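Local coordinates for protein FmtA (PDB 5ZH8), which hydrolyses D-alanyl esters on wall teichoic and lipoteichoic acids of Staphylococcus aureus and affects methicillin resistance, at residues K138-E143 with E225-S230. Residues are numbered along the deposited sequence; the frame is centred on the assembly and turned at random.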
ATOM      1  N   LYS A 138      19.643  11.773 -21.143  1.00 45.66           N
ATOM      2  CA  LYS A 138      20.894  12.500 -20.980  1.00 45.90           C
ATOM      3  C   LYS A 138      21.889  12.108 -22.069  1.00 46.35           C
ATOM      4  O   LYS A 138      22.557  12.970 -22.649  1.00 47.13           O
ATOM      5  CB  LYS A 138      21.493  12.268 -19.588  1.00 45.06           C
ATOM      6  CG  LYS A 138      22.809  13.005 -19.339  1.00 45.87           C
ATOM      7  CD  LYS A 138      22.673  14.529 -19.374  1.00 46.61           C
ATOM      8  CE  LYS A 138      22.089  15.063 -18.071  1.00 46.28           C
ATOM      9  NZ  LYS A 138      21.475  16.405 -18.241  1.00 47.37           N
ATOM     10  N   GLN A 139      21.977  10.810 -22.348  1.00 45.90           N
ATOM     11  CA  GLN A 139      22.819  10.326 -23.435  1.00 46.94           C
ATOM     12  C   GLN A 139      22.462  10.998 -24.765  1.00 48.04           C
ATOM     13  O   GLN A 139      23.343  11.466 -25.485  1.00 49.20           O
ATOM     14  CB  GLN A 139      22.701   8.815 -23.572  1.00 46.95           C
ATOM     15  CG  GLN A 139      23.513   8.035 -22.552  1.00 46.35           C
ATOM     16  CD  GLN A 139      23.223   6.544 -22.605  1.00 46.41           C
ATOM     17  OE1 GLN A 139      22.236   6.116 -23.204  1.00 46.42           O
ATOM     18  NE2 GLN A 139      24.082   5.748 -21.972  1.00 46.53           N
ATOM     19  N   LEU A 140      21.171  11.054 -25.069  1.00 47.74           N
ATOM     20  CA  LEU A 140      20.687  11.679 -26.294  1.00 49.32           C
ATOM     21  C   LEU A 140      20.971  13.178 -26.365  1.00 49.85           C
ATOM     22  O   LEU A 140      21.177  13.714 -27.448  1.00 50.93           O
ATOM     23  CB  LEU A 140      19.182  11.430 -26.470  1.00 49.65           C
ATOM     24  CG  LEU A 140      18.818   9.994 -26.848  1.00 50.14           C
ATOM     25  CD1 LEU A 140      17.313   9.834 -26.892  1.00 50.52           C
ATOM     26  CD2 LEU A 140      19.441   9.613 -28.183  1.00 51.79           C
ATOM     27  N   GLU A 141      20.974  13.845 -25.214  1.00 48.97           N
ATOM     28  CA  GLU A 141      21.323  15.266 -25.137  1.00 49.40           C
ATOM     29  C   GLU A 141      22.779  15.487 -25.522  1.00 49.76           C
ATOM     30  O   GLU A 141      23.084  16.391 -26.300  1.00 50.90           O
ATOM     31  CB  GLU A 141      21.070  15.814 -23.728  1.00 48.63           C
ATOM     32  CG  GLU A 141      19.605  15.893 -23.347  1.00 48.54           C
ATOM     33  CD  GLU A 141      19.405  16.169 -21.875  1.00 47.84           C
ATOM     34  OE1 GLU A 141      19.933  17.186 -21.394  1.00 48.65           O
ATOM     35  OE2 GLU A 141      18.716  15.379 -21.202  1.00 47.00           O
ATOM     36  N   GLU A 142      23.662  14.638 -24.998  1.00 49.01           N
ATOM     37  CA  GLU A 142      25.096  14.719 -25.273  1.00 50.02           C
ATOM     38  C   GLU A 142      25.465  14.222 -26.684  1.00 51.69           C
ATOM     39  O   GLU A 142      26.521  14.558 -27.212  1.00 52.94           O
ATOM     40  CB  GLU A 142      25.875  13.932 -24.218  1.00 49.10           C
ATOM     41  CG  GLU A 142      25.701  14.436 -22.785  1.00 47.92           C
ATOM     42  CD  GLU A 142      26.070  15.902 -22.612  1.00 48.69           C
ATOM     43  OE1 GLU A 142      27.159  16.307 -23.081  1.00 49.52           O
ATOM     44  OE2 GLU A 142      25.267  16.644 -21.999  1.00 48.39           O
ATOM     45  N   GLU A 143      24.594  13.410 -27.279  1.00 52.19           N
ATOM     46  CA  GLU A 143      24.714  13.034 -28.688  1.00 54.00           C
ATOM     47  C   GLU A 143      24.164  14.118 -29.624  1.00 54.87           C
ATOM     48  O   GLU A 143      24.299  14.008 -30.837  1.00 55.90           O
ATOM     49  CB  GLU A 143      23.996  11.708 -28.945  1.00 54.32           C
ATOM     50  CG  GLU A 143      24.679  10.510 -28.307  1.00 54.25           C
ATOM     51  CD  GLU A 143      23.935   9.207 -28.536  1.00 54.80           C
ATOM     52  OE1 GLU A 143      23.089   9.145 -29.458  1.00 56.46           O
ATOM     53  OE2 GLU A 143      24.202   8.233 -27.800  1.00 54.54           O
ATOM     54  N   GLU A 225      11.379   7.574 -31.019  1.00 57.99           N
ATOM     55  CA  GLU A 225      11.136   8.357 -32.231  1.00 60.10           C
ATOM     56  C   GLU A 225      12.414   9.009 -32.764  1.00 59.64           C
ATOM     57  O   GLU A 225      12.643   8.995 -33.963  1.00 61.59           O
ATOM     58  CB  GLU A 225      10.076   9.435 -31.961  1.00 60.94           C
ATOM     59  CG  GLU A 225       9.512  10.101 -33.205  1.00 63.76           C
ATOM     60  CD  GLU A 225       8.613   9.189 -34.016  1.00 66.45           C
ATOM     61  OE1 GLU A 225       7.933   8.316 -33.416  1.00 66.43           O
ATOM     62  OE2 GLU A 225       8.581   9.358 -35.259  1.00 68.66           O
ATOM     63  N   VAL A 226      13.229   9.581 -31.875  1.00 57.51           N
ATOM     64  CA  VAL A 226      14.456  10.276 -32.291  1.00 57.19           C
ATOM     65  C   VAL A 226      15.537   9.306 -32.731  1.00 56.97           C
ATOM     66  O   VAL A 226      16.322   9.625 -33.622  1.00 58.34           O
ATOM     67  CB  VAL A 226      15.045  11.197 -31.194  1.00 55.50           C
ATOM     68  CG1 VAL A 226      14.062  12.287 -30.809  1.00 55.94           C
ATOM     69  CG2 VAL A 226      15.497  10.403 -29.980  1.00 53.67           C
ATOM     70  N   THR A 227      15.581   8.133 -32.106  1.00 55.63           N
ATOM     71  CA  THR A 227      16.587   7.119 -32.416  1.00 55.60           C
ATOM     72  C   THR A 227      16.135   6.181 -33.536  1.00 57.75           C
ATOM     73  O   THR A 227      16.956   5.481 -34.133  1.00 58.59           O
ATOM     74  CB  THR A 227      16.920   6.258 -31.181  1.00 53.74           C
ATOM     75  OG1 THR A 227      15.772   5.488 -30.797  1.00 53.86           O
ATOM     76  CG2 THR A 227      17.358   7.128 -30.009  1.00 51.63           C
ATOM     77  N   GLY A 228      14.833   6.157 -33.809  1.00 58.76           N
ATOM     78  CA  GLY A 228      14.262   5.211 -34.755  1.00 61.15           C
ATOM     79  C   GLY A 228      14.438   3.767 -34.318  1.00 61.15           C
ATOM     80  O   GLY A 228      14.425   2.867 -35.147  1.00 63.44           O
ATOM     81  N   LYS A 229      14.592   3.543 -33.015  1.00 59.12           N
ATOM     82  CA  LYS A 229      14.859   2.215 -32.478  1.00 58.95           C
ATOM     83  C   LYS A 229      14.066   2.007 -31.214  1.00 57.26           C
ATOM     84  O   LYS A 229      13.738   2.961 -30.520  1.00 55.63           O
ATOM     85  CB  LYS A 229      16.349   2.034 -32.189  1.00 58.24           C
ATOM     86  CG  LYS A 229      17.210   2.024 -33.439  1.00 60.41           C
ATOM     87  CD  LYS A 229      18.613   1.498 -33.156  1.00 60.37           C
ATOM     88  CE  LYS A 229      19.367   1.215 -34.448  1.00 63.17           C
ATOM     89  NZ  LYS A 229      18.679   0.203 -35.310  1.00 65.83           N
ATOM     90  N   SER A 230      13.766   0.748 -30.917  1.00 57.92           N
ATOM     91  CA  SER A 230      12.964   0.417 -29.748  1.00 56.77           C
ATOM     92  C   SER A 230      13.651   0.858 -28.457  1.00 53.95           C
ATOM     93  O   SER A 230      14.877   0.962 -28.397  1.00 53.10           O
ATOM     94  CB  SER A 230      12.681  -1.084 -29.706  1.00 58.09           C
ATOM     95  OG  SER A 230      13.825  -1.814 -29.290  1.00 57.53           O
TER
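L140 reaches across from helix 129-142 and sets its two methyl groups against two different residues near the end of helix 213-227. CD1 meets V226 CG2 at 3.6 Å, the two branched side chains approaching tip to tip. CD2 lies 3.7 Å from T227 CG2, and here the side chains cross at about a right angle. T227 CG2 also stands 4.1 Å from L140 CD1, within reach of both arms of the leucine fork. The fork owes its placing to chi1 of -72°, which sets CG beside the backbone N, and to an extended chi2. No hydrogen bond joins the two segments, and the CA atoms of L140 and T227 stay 8.7 Å apart, a helix-to-helix contact made by side-chain ends alone. Both helices belong to the predominantly helical part of the serine beta-lactamase/penicillin-binding protein fold, beside the large antiparallel sheet, and the small apolar patch joins them towards the periphery of the chain. T227 is two-sided: its methyl serves the leucine, while OG1, flanked by the backbone N and C (chi1 66°), turns to polar work. OG1 accepts from K229 N at 3.2 Å with an N-H...O angle of 141°, an ST turn; its strongest partner is I223 O, one turn back in the helix, and N234 OD1 of helix 231-240 lies close enough to compete for the same hydroxyl proton. The bonds from K229 N and to I223 O would favour this chi1, which also turns CG2 toward L140. G228, with positive phi, carries the chain out of the helix, and S230 then N-caps helix 231-240 through its bond to E233 N. That same helix meets 138-143 directly: Q139 NE2 bonds K238 O, and E143 OE2 forms a salt bridge with K238 NZ.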